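Local coordinates for outer surface protein (Bacillus cereus ATCC 14579, PDB 1X7F) that is of unknown function but probably acts as a 6-phospho-N-acetylmuramidase, cleaving a sugar 6-phosphate from disaccharides derived from cell-wall peptidoglycan, at residues 31-36 and 45-50; 209-214 and 251-256; 231-236 and 365-370; 270-275 and 369-374. All blocks are in the same frame, centred on the assembly; numbering follows the deposited sequence.

Contact 1 of 4, residues 31-36 and 45-50; sequences ISLYPE and AYISAA
Strand-to-helix packing in a buried layer brings I31, S32 and L33 of strand 28-33 against Y46, I47 and A50 of helix 40-51. The two short axes run almost exactly antiparallel, at 176°, and lie 10.1 Å apart. I31 does much of the filling. With its CG1 between the backbone N and the carbonyl carbon (chi1 46°), it divides its branches over the helix surface: CG2 rests 3.8 Å from A50 CB and also meets the hydroxyl end of Y46, while CD1 lies beside A50 CB and near I47 CA. This is the first strand-helix pair of a beta-alpha-beta unit completed by strand 55-62, in a domain whose eight parallel strands follow the order of a TIM barrel. L33 forks in a similar way. Its CD2 comes in the ring plane to the edge of Y46, 3.5 Å from CD2 of the tyrosine, and its CD1 lies 3.7 Å from I47 CD1, the leucine and isoleucine chains crossing at about a right angle. Y46 slides past I31 and L33 in the opposite direction. A single water joins the two elements where no direct hydrogen bond does: it accepts from S32 N at 2.8 Å and lies 2.7 Å from Y46 OH, with which it is also hydrogen-bonded. The same hydroxyl is hydrogen-bonded to A254 N, and the Y253 ring meets that of Y46 edge-to-face.

Contact 2 of 4, residues 209-214 and 251-256; sequences ANIGPW and NAYASE
I211 and A252 form a single antiparallel bridge, a hydrogen-bonded pair with CA atoms 5.0 Å apart, and N210 crowds in beside it as the extra residue of a classic beta bulge. A252 N gives a fairly straight bond to I211 O (3.0 Å, 166° at the hydrogen), arriving in the carbonyl plane on a lone pair. In return A252 O takes I211 N at 2.7 Å, nearly in line with its C=O bond, and a second, weak bond from N210 N. The peptide joining A252 to Y253 is cis, so the A252 carbonyl and the Y253 N-H point to the same side; one water accepts from Y253 N (2.9 Å) and from N210 N and so spans the bulge. A209 sets its methyl over the face of this cis peptide, CB 3.3 Å from A252 C, and it also touches the N251 side chain. Close by, A209 CA makes a CA-H...O contact with Y253 O. The I211 and Y253 side chains run alongside each other in the same direction, with CD1 of the isoleucine 4.1 Å from CE1 of the ring. The far end of that ring is held by S38 and D43, both hydrogen-bonded to Y253 OH. S255 ends the loop as the N-cap of helix 256-264, its OG bonded to E258 N. The two loops follow strands 201-204 and 246-249, so the bulge ties together neighbouring loops at the C-terminal ends of the parallel strands, the end of a TIM barrel where active sites lie.

Contact 3 of 4, residues 231-236 and 365-370; sequences IEVQAK and AEEELF
K236 NZ is gripped from two directions: by E368 OE2 at 2.9 Å, in a salt bridge, E368 lying in the loop after strand 358-364, and by the backbone oxygen of Q271. The ammonium approaches OE2 on its syn side, 30° out of the carboxylate plane. The lysine chain stays extended beyond CG and meets the glutamate at about a right angle, bringing its CD and CE alongside OE2 as well. E368, likewise extended past CG, has its other oxygen, OE1, hydrogen-bonded to K273 N, which fixes the rotation of the carboxylate. Beside this polar pair V233 carries the apolar half of the contact. Its CG1, anti to the backbone N (chi1 178°), comes in near the ring plane to the edge of F370, 3.7 Å from CE2. Its CG2 turns instead to the aliphatic part of E368, 3.8 Å from CG. F370 also meets H237, of the same helix 231-240, edge-to-face. The contact thus joins a helix of the barrel to a 3-10 segment bordering the mixed sheet. E232 OE1 stands 5.3 Å from E368 OE2, a like charge that would tend to discourage ionisation; the lysine and the K273 N-H, being closer, would probably outweigh it and favour a charged carboxylate on the largely buried E368.

Contact 4 of 4, residues 270-275 and 369-374; sequences LQLKVH and LFLLDY
Leucine packing makes up nearly all of this contact, with L270 and L272 of strand 270-276 set against L371 and L372 of a 3-10 segment. L272 meets both leucines of the turn. Its CG lies anti to the carbonyl carbon (chi1 -60°), and the two methyls beyond it separate: CD2 sits 3.9 Å from L371 CB, the two chains sliding past each other in opposite directions, while CD1 meets L372 CD2 at 3.8 Å. L270, two residues back on the same side of the strand, takes a different rotamer, CG anti to the backbone N (chi1 -172°), and its CD1 lies 4.2 Å from L371 CD1. Its CD2 lies over the backbone, 3.9 Å from L371 O, and just touches Y374 CB at 4.5 Å. No hydrogen bond crosses between the segments. Within the 3-10 segment the backbone bonds include L372 N to L369 O and Y374 N to L371 O, which shape the turn that presents L371 and L372 to the strand. Within the same turn L371 CG lies over one face of the F370 ring, offset toward its rim. Y374 carries its hydroxyl away from the strand to H237 and Y183. Around this core, helix 231-240 covers L371 with K236 and H237, while I347 of strand 345-348 touches both L272 and L372, and F381 of strand 380-384 packs on L272.

The contacts form two clusters. Contacts 1 and 2, with centres about 9 Å apart, share the barrel end where the strand 28-33 and 246-249 loops meet: Y46 OH lies 3.0 Å from A254 N, and Y34 packs on P213. Contacts 3 and 4, centres about 7 Å apart, overlap at L369 and F370 and are linked by probable hydrogen bonds, K236 NZ to Q271 O (2.6 Å) and A365 N to K273 O (2.8 Å), joining barrel helix to mixed sheet. Contacts 2 and 3 come within about 5 Å at nearest atoms without touching; centres of contacts 1 and 4 are about 30 Å apart. An active site is expected near contact 2, though no ligand marks it.

Contact 1 of 4, residues 31-36 and 45-50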
# COMPACT_ATOMS: atom_id res chain seq x y z
N ILE A 31 10.46 1.21 5.74
CA ILE A 31 11.40 0.10 5.55
C ILE A 31 11.61 -0.60 6.89
O ILE A 31 11.46 0.03 7.95
CB ILE A 31 12.79 0.61 5.03
CG1 ILE A 31 13.26 1.85 5.84
CG2 ILE A 31 12.73 0.92 3.53
CD1 ILE A 31 14.78 2.13 5.82
N SER A 32 11.99 -1.88 6.87
CA SER A 32 12.33 -2.57 8.11
C SER A 32 13.82 -2.77 8.23
O SER A 32 14.49 -2.94 7.21
CB SER A 32 11.59 -3.91 8.22
OG SER A 32 10.21 -3.69 8.37
N LEU A 33 14.33 -2.74 9.47
CA LEU A 33 15.73 -3.08 9.77
C LEU A 33 15.83 -4.22 10.78
O LEU A 33 14.96 -4.39 11.64
CB LEU A 33 16.51 -1.86 10.31
CG LEU A 33 16.59 -0.60 9.44
CD1 LEU A 33 17.41 0.45 10.16
CD2 LEU A 33 17.20 -0.91 8.09
N TYR A 34 16.91 -5.00 10.67
CA TYR A 34 17.21 -6.08 11.62
C TYR A 34 18.70 -6.01 11.84
O TYR A 34 19.45 -6.83 11.31
CB TYR A 34 16.76 -7.45 11.07
CG TYR A 34 15.30 -7.46 10.66
CD1 TYR A 34 14.93 -7.12 9.36
CD2 TYR A 34 14.30 -7.74 11.58
CE1 TYR A 34 13.58 -7.09 8.98
CE2 TYR A 34 12.96 -7.69 11.22
CZ TYR A 34 12.60 -7.38 9.92
OH TYR A 34 11.28 -7.34 9.57
N PRO A 35 19.14 -5.01 12.61
CA PRO A 35 20.56 -4.70 12.72
C PRO A 35 21.45 -5.88 13.15
O PRO A 35 22.61 -5.95 12.74
CB PRO A 35 20.59 -3.57 13.75
CG PRO A 35 19.25 -2.94 13.64
CD PRO A 35 18.33 -4.11 13.46
N GLU A 36 20.91 -6.79 13.96
CA GLU A 36 21.69 -7.93 14.44
C GLU A 36 22.03 -8.92 13.31
O GLU A 36 23.01 -9.66 13.41
CB GLU A 36 21.00 -8.64 15.60
CG GLU A 36 19.74 -9.42 15.24
CD GLU A 36 18.90 -9.75 16.45
OE1 GLU A 36 18.20 -8.84 16.94
OE2 GLU A 36 18.94 -10.91 16.90
N ALA A 45 23.48 2.96 5.11
CA ALA A 45 23.42 3.12 3.66
C ALA A 45 21.98 2.90 3.11
O ALA A 45 21.53 3.63 2.22
CB ALA A 45 24.43 2.20 2.98
N TYR A 46 21.28 1.93 3.67
CA TYR A 46 19.89 1.60 3.29
C TYR A 46 18.89 2.69 3.65
O TYR A 46 18.03 3.04 2.83
CB TYR A 46 19.49 0.30 3.98
CG TYR A 46 18.16 -0.31 3.58
CD1 TYR A 46 17.84 -0.55 2.25
CD2 TYR A 46 17.25 -0.71 4.56
CE1 TYR A 46 16.63 -1.14 1.89
CE2 TYR A 46 16.03 -1.32 4.22
CZ TYR A 46 15.73 -1.52 2.88
OH TYR A 46 14.54 -2.14 2.53
N ILE A 47 18.98 3.19 4.88
CA ILE A 47 18.23 4.34 5.34
C ILE A 47 18.44 5.52 4.38
O ILE A 47 17.48 6.17 3.99
CB ILE A 47 18.66 4.71 6.79
CG1 ILE A 47 18.12 3.69 7.81
CG2 ILE A 47 18.24 6.16 7.17
CD1 ILE A 47 18.82 3.78 9.19
N SER A 48 19.70 5.77 4.01
CA SER A 48 20.02 6.82 3.04
C SER A 48 19.34 6.58 1.68
O SER A 48 18.77 7.50 1.11
CB SER A 48 21.54 6.95 2.86
OG SER A 48 22.12 7.65 3.95
N ALA A 49 19.44 5.34 1.18
CA ALA A 49 18.81 4.89 -0.06
C ALA A 49 17.30 5.07 -0.05
O ALA A 49 16.74 5.63 -0.98
CB ALA A 49 19.16 3.41 -0.35
N ALA A 50 16.64 4.61 1.01
CA ALA A 50 15.18 4.73 1.13
C ALA A 50 14.71 6.19 1.23
O ALA A 50 13.64 6.54 0.74
CB ALA A 50 14.67 3.91 2.32
O HOH W 1 13.24 -3.07 4.71

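Contact 2 of 4, residues 209-214 and 251-256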
# COMPACT_ATOMS: atom_id res chain seq x y z
N ALA A 209 15.16 -8.64 -1.14
CA ALA A 209 15.54 -8.71 0.27
C ALA A 209 15.73 -10.13 0.80
O ALA A 209 14.92 -11.03 0.51
CB ALA A 209 14.51 -7.96 1.12
N ASN A 210 16.80 -10.33 1.57
CA ASN A 210 17.16 -11.64 2.12
C ASN A 210 17.08 -11.77 3.64
O ASN A 210 17.27 -12.86 4.17
CB ASN A 210 18.57 -12.04 1.65
CG ASN A 210 18.58 -12.49 0.21
OD1 ASN A 210 17.62 -13.12 -0.25
ND2 ASN A 210 19.64 -12.17 -0.51
N ILE A 211 16.80 -10.66 4.33
CA ILE A 211 16.82 -10.62 5.79
C ILE A 211 15.43 -10.46 6.40
O ILE A 211 14.66 -9.60 5.99
CB ILE A 211 17.76 -9.48 6.31
CG1 ILE A 211 19.19 -9.66 5.78
CG2 ILE A 211 17.76 -9.42 7.85
CD1 ILE A 211 20.05 -8.40 5.87
N GLY A 212 15.13 -11.32 7.37
CA GLY A 212 13.96 -11.18 8.23
C GLY A 212 14.41 -11.47 9.66
O GLY A 212 15.60 -11.71 9.88
N PRO A 213 13.49 -11.46 10.61
CA PRO A 213 13.81 -11.77 12.01
C PRO A 213 14.28 -13.20 12.29
O PRO A 213 15.17 -13.38 13.12
CB PRO A 213 12.50 -11.48 12.74
CG PRO A 213 11.45 -11.65 11.71
CD PRO A 213 12.07 -11.12 10.45
N TRP A 214 13.68 -14.20 11.64
CA TRP A 214 13.94 -15.62 11.98
C TRP A 214 14.59 -16.41 10.84
O TRP A 214 14.85 -15.86 9.78
CB TRP A 214 12.65 -16.35 12.40
CG TRP A 214 11.55 -15.48 12.94
CD1 TRP A 214 10.39 -15.13 12.31
CD2 TRP A 214 11.50 -14.84 14.22
NE1 TRP A 214 9.62 -14.32 13.11
CE2 TRP A 214 10.28 -14.14 14.30
CE3 TRP A 214 12.37 -14.80 15.32
CZ2 TRP A 214 9.92 -13.39 15.42
CZ3 TRP A 214 12.00 -14.08 16.44
CH2 TRP A 214 10.78 -13.37 16.47
N ASN A 251 10.77 -7.13 4.87
CA ASN A 251 12.14 -7.68 4.80
C ASN A 251 13.18 -6.64 4.34
O ASN A 251 12.82 -5.60 3.81
CB ASN A 251 12.20 -9.00 3.96
CG ASN A 251 11.39 -8.95 2.64
OD1 ASN A 251 11.32 -9.94 1.91
ND2 ASN A 251 10.80 -7.81 2.34
N ALA A 252 14.47 -6.94 4.55
CA ALA A 252 15.58 -6.04 4.15
C ALA A 252 16.63 -6.84 3.37
O ALA A 252 16.80 -8.02 3.64
CB ALA A 252 16.23 -5.40 5.39
N TYR A 253 17.33 -6.24 2.41
CA TYR A 253 17.18 -4.86 1.95
C TYR A 253 16.45 -4.91 0.63
O TYR A 253 16.83 -5.71 -0.25
CB TYR A 253 18.56 -4.24 1.70
CG TYR A 253 19.44 -4.18 2.92
CD1 TYR A 253 20.59 -4.98 3.03
CD2 TYR A 253 19.11 -3.36 3.99
CE1 TYR A 253 21.38 -4.93 4.17
CE2 TYR A 253 19.89 -3.30 5.12
CZ TYR A 253 21.02 -4.08 5.21
OH TYR A 253 21.76 -3.99 6.36
N ALA A 254 15.44 -4.06 0.46
CA ALA A 254 14.82 -3.90 -0.84
C ALA A 254 15.88 -3.31 -1.77
O ALA A 254 16.75 -2.56 -1.32
CB ALA A 254 13.58 -2.98 -0.76
N SER A 255 15.83 -3.68 -3.05
CA SER A 255 16.75 -3.12 -4.04
C SER A 255 16.49 -1.64 -4.31
O SER A 255 15.39 -1.12 -4.05
CB SER A 255 16.68 -3.90 -5.35
OG SER A 255 15.43 -3.69 -6.00
N GLU A 256 17.51 -0.97 -4.83
CA GLU A 256 17.37 0.39 -5.32
C GLU A 256 16.15 0.53 -6.25
O GLU A 256 15.35 1.46 -6.10
CB GLU A 256 18.67 0.85 -6.00
CG GLU A 256 18.62 2.23 -6.64
CD GLU A 256 18.54 3.39 -5.64
OE1 GLU A 256 18.12 4.49 -6.06
OE2 GLU A 256 18.90 3.22 -4.46
O HOH W 2 19.09 -8.28 1.35

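Contact 3 of 4, residues 231-236 and 365-370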
# COMPACT_ATOMS: atom_id res chain seq x y z
N ILE A 231 6.17 -5.69 -5.94
CA ILE A 231 6.23 -4.93 -4.69
C ILE A 231 5.34 -3.69 -4.78
O ILE A 231 4.61 -3.38 -3.85
CB ILE A 231 7.72 -4.62 -4.29
CG1 ILE A 231 7.83 -4.29 -2.80
CG2 ILE A 231 8.37 -3.52 -5.20
CD1 ILE A 231 9.23 -3.90 -2.35
N GLU A 232 5.35 -3.03 -5.94
CA GLU A 232 4.58 -1.80 -6.14
C GLU A 232 3.08 -2.07 -6.25
O GLU A 232 2.27 -1.20 -5.93
CB GLU A 232 5.11 -1.00 -7.36
CG GLU A 232 4.70 -1.54 -8.73
CD GLU A 232 5.59 -2.66 -9.25
OE1 GLU A 232 5.40 -3.02 -10.43
OE2 GLU A 232 6.46 -3.19 -8.52
N VAL A 233 2.73 -3.28 -6.69
CA VAL A 233 1.32 -3.70 -6.77
C VAL A 233 0.74 -3.94 -5.36
O VAL A 233 -0.36 -3.49 -5.06
CB VAL A 233 1.16 -4.94 -7.71
CG1 VAL A 233 -0.28 -5.42 -7.75
CG2 VAL A 233 1.64 -4.55 -9.13
N GLN A 234 1.50 -4.61 -4.51
CA GLN A 234 1.17 -4.70 -3.09
C GLN A 234 0.87 -3.35 -2.43
O GLN A 234 -0.13 -3.22 -1.73
CB GLN A 234 2.32 -5.38 -2.33
CG GLN A 234 2.73 -6.74 -2.83
CD GLN A 234 3.96 -7.27 -2.09
OE1 GLN A 234 4.98 -7.61 -2.70
NE2 GLN A 234 3.86 -7.32 -0.78
N ALA A 235 1.71 -2.34 -2.67
CA ALA A 235 1.52 -1.00 -2.11
C ALA A 235 0.28 -0.32 -2.68
O ALA A 235 -0.50 0.28 -1.93
CB ALA A 235 2.76 -0.14 -2.35
N LYS A 236 0.12 -0.39 -3.99
CA LYS A 236 -1.08 0.10 -4.66
C LYS A 236 -2.32 -0.50 -4.00
O LYS A 236 -3.26 0.21 -3.68
CB LYS A 236 -1.08 -0.28 -6.16
CG LYS A 236 -0.21 0.60 -7.07
CD LYS A 236 -0.31 0.10 -8.54
CE LYS A 236 0.63 0.87 -9.45
NZ LYS A 236 0.25 0.76 -10.89
N ALA A 365 -2.24 -4.36 -17.05
CA ALA A 365 -1.31 -5.42 -16.68
C ALA A 365 -2.05 -6.50 -15.90
O ALA A 365 -2.87 -6.20 -15.02
CB ALA A 365 -0.14 -4.84 -15.85
N GLU A 366 -1.77 -7.76 -16.24
CA GLU A 366 -2.49 -8.92 -15.72
C GLU A 366 -2.44 -9.01 -14.19
O GLU A 366 -3.44 -9.36 -13.56
CB GLU A 366 -1.92 -10.21 -16.34
CG GLU A 366 -2.81 -11.45 -16.20
CD GLU A 366 -2.08 -12.76 -16.52
OE1 GLU A 366 -2.63 -13.85 -16.23
OE2 GLU A 366 -0.93 -12.71 -17.04
N GLU A 367 -1.29 -8.70 -13.60
CA GLU A 367 -1.13 -8.74 -12.14
C GLU A 367 -1.99 -7.68 -11.43
O GLU A 367 -2.25 -7.79 -10.24
CB GLU A 367 0.35 -8.62 -11.75
CG GLU A 367 1.02 -7.30 -12.13
CD GLU A 367 1.55 -7.25 -13.55
OE1 GLU A 367 1.23 -8.15 -14.36
OE2 GLU A 367 2.28 -6.29 -13.85
N GLU A 368 -2.43 -6.67 -12.18
CA GLU A 368 -3.19 -5.54 -11.61
C GLU A 368 -4.70 -5.58 -11.86
O GLU A 368 -5.41 -4.65 -11.50
CB GLU A 368 -2.64 -4.19 -12.11
CG GLU A 368 -1.24 -3.83 -11.58
CD GLU A 368 -0.84 -2.39 -11.87
OE1 GLU A 368 -1.70 -1.58 -12.31
OE2 GLU A 368 0.35 -2.04 -11.65
N LEU A 369 -5.20 -6.66 -12.47
CA LEU A 369 -6.62 -6.71 -12.82
C LEU A 369 -7.52 -6.64 -11.58
O LEU A 369 -8.59 -6.05 -11.63
CB LEU A 369 -6.97 -7.95 -13.68
CG LEU A 369 -6.35 -8.08 -15.07
CD1 LEU A 369 -6.90 -9.29 -15.79
CD2 LEU A 369 -6.54 -6.84 -15.93
N PHE A 370 -7.08 -7.25 -10.48
CA PHE A 370 -7.87 -7.21 -9.25
C PHE A 370 -8.07 -5.75 -8.76
O PHE A 370 -9.02 -5.45 -8.04
CB PHE A 370 -7.21 -8.07 -8.17
CG PHE A 370 -6.00 -7.44 -7.56
CD1 PHE A 370 -6.10 -6.69 -6.39
CD2 PHE A 370 -4.75 -7.56 -8.17
CE1 PHE A 370 -4.99 -6.10 -5.83
CE2 PHE A 370 -3.64 -6.96 -7.62
CZ PHE A 370 -3.75 -6.23 -6.45

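Contact 4 of 4, residues 270-275 and 369-374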
# COMPACT_ATOMS: atom_id res chain seq x y z
N LEU A 270 -5.31 5.89 -7.50
CA LEU A 270 -5.10 4.65 -8.22
C LEU A 270 -4.53 4.87 -9.62
O LEU A 270 -5.06 5.67 -10.40
CB LEU A 270 -6.41 3.89 -8.32
CG LEU A 270 -6.37 2.46 -8.89
CD1 LEU A 270 -5.47 1.54 -8.04
CD2 LEU A 270 -7.78 1.94 -8.92
N GLN A 271 -3.43 4.17 -9.92
CA GLN A 271 -2.76 4.24 -11.22
C GLN A 271 -2.68 2.82 -11.77
O GLN A 271 -2.08 1.94 -11.16
CB GLN A 271 -1.35 4.82 -11.11
CG GLN A 271 -1.23 6.17 -10.42
CD GLN A 271 0.21 6.59 -10.22
OE1 GLN A 271 0.94 5.99 -9.41
NE2 GLN A 271 0.64 7.63 -10.94
N LEU A 272 -3.31 2.61 -12.92
CA LEU A 272 -3.40 1.28 -13.52
C LEU A 272 -2.41 1.21 -14.66
O LEU A 272 -2.50 2.00 -15.61
CB LEU A 272 -4.82 1.01 -14.03
CG LEU A 272 -5.93 1.08 -12.96
CD1 LEU A 272 -7.31 1.08 -13.63
CD2 LEU A 272 -5.81 -0.07 -11.92
N LYS A 273 -1.46 0.28 -14.56
CA LYS A 273 -0.50 0.05 -15.64
C LYS A 273 -1.20 -0.51 -16.89
O LYS A 273 -1.87 -1.56 -16.83
CB LYS A 273 0.63 -0.86 -15.17
CG LYS A 273 1.67 -1.12 -16.24
CD LYS A 273 3.04 -1.37 -15.65
CE LYS A 273 4.07 -1.50 -16.76
NZ LYS A 273 5.37 -2.06 -16.28
N VAL A 274 -1.06 0.21 -18.00
CA VAL A 274 -1.65 -0.15 -19.29
C VAL A 274 -0.53 -0.50 -20.29
O VAL A 274 0.54 0.14 -20.31
CB VAL A 274 -2.58 0.98 -19.85
CG1 VAL A 274 -1.79 2.27 -20.14
CG2 VAL A 274 -3.34 0.54 -21.12
N HIS A 275 -0.78 -1.54 -21.09
CA HIS A 275 0.05 -1.87 -22.24
C HIS A 275 -0.80 -1.67 -23.49
O HIS A 275 -1.86 -2.27 -23.64
CB HIS A 275 0.52 -3.33 -22.17
CG HIS A 275 1.32 -3.66 -20.94
ND1 HIS A 275 2.68 -3.50 -20.87
CD2 HIS A 275 0.94 -4.16 -19.74
CE1 HIS A 275 3.11 -3.87 -19.68
NE2 HIS A 275 2.07 -4.28 -18.97
N LEU A 369 -5.20 -6.66 -12.47
CA LEU A 369 -6.62 -6.71 -12.82
C LEU A 369 -7.52 -6.64 -11.58
O LEU A 369 -8.59 -6.05 -11.63
CB LEU A 369 -6.97 -7.95 -13.68
CG LEU A 369 -6.35 -8.08 -15.07
CD1 LEU A 369 -6.90 -9.29 -15.79
CD2 LEU A 369 -6.54 -6.84 -15.93
N PHE A 370 -7.08 -7.25 -10.48
CA PHE A 370 -7.87 -7.21 -9.25
C PHE A 370 -8.07 -5.75 -8.76
O PHE A 370 -9.02 -5.45 -8.04
CB PHE A 370 -7.21 -8.07 -8.17
CG PHE A 370 -6.00 -7.44 -7.56
CD1 PHE A 370 -6.10 -6.69 -6.39
CD2 PHE A 370 -4.75 -7.56 -8.17
CE1 PHE A 370 -4.99 -6.10 -5.83
CE2 PHE A 370 -3.64 -6.96 -7.62
CZ PHE A 370 -3.75 -6.23 -6.45
N LEU A 371 -7.18 -4.85 -9.16
CA LEU A 371 -7.24 -3.45 -8.76
C LEU A 371 -8.46 -2.72 -9.33
O LEU A 371 -8.93 -1.75 -8.74
CB LEU A 371 -5.95 -2.72 -9.11
CG LEU A 371 -4.73 -2.96 -8.21
CD1 LEU A 371 -3.54 -2.16 -8.72
CD2 LEU A 371 -5.01 -2.66 -6.71
N LEU A 372 -8.99 -3.22 -10.44
CA LEU A 372 -10.25 -2.73 -11.03
C LEU A 372 -11.45 -2.70 -10.07
O LEU A 372 -12.36 -1.87 -10.24
CB LEU A 372 -10.60 -3.55 -12.28
CG LEU A 372 -9.57 -3.46 -13.40
CD1 LEU A 372 -9.89 -4.45 -14.54
CD2 LEU A 372 -9.48 -2.01 -13.90
N ASP A 373 -11.45 -3.59 -9.08
CA ASP A 373 -12.51 -3.64 -8.08
C ASP A 373 -12.52 -2.41 -7.16
O ASP A 373 -13.51 -2.15 -6.48
CB ASP A 373 -12.36 -4.91 -7.23
CG ASP A 373 -12.56 -6.20 -8.03
OD1 ASP A 373 -13.02 -6.16 -9.20
OD2 ASP A 373 -12.26 -7.32 -7.56
N TYR A 374 -11.41 -1.68 -7.11
CA TYR A 374 -11.33 -0.44 -6.33
C TYR A 374 -11.77 0.81 -7.10
O TYR A 374 -11.86 1.90 -6.53
CB TYR A 374 -9.93 -0.29 -5.70
CG TYR A 374 -9.65 -1.47 -4.80
CD1 TYR A 374 -9.02 -2.61 -5.30
CD2 TYR A 374 -10.10 -1.48 -3.49
CE1 TYR A 374 -8.81 -3.72 -4.50
CE2 TYR A 374 -9.90 -2.60 -2.67
CZ TYR A 374 -9.25 -3.71 -3.20
OH TYR A 374 -9.04 -4.81 -2.43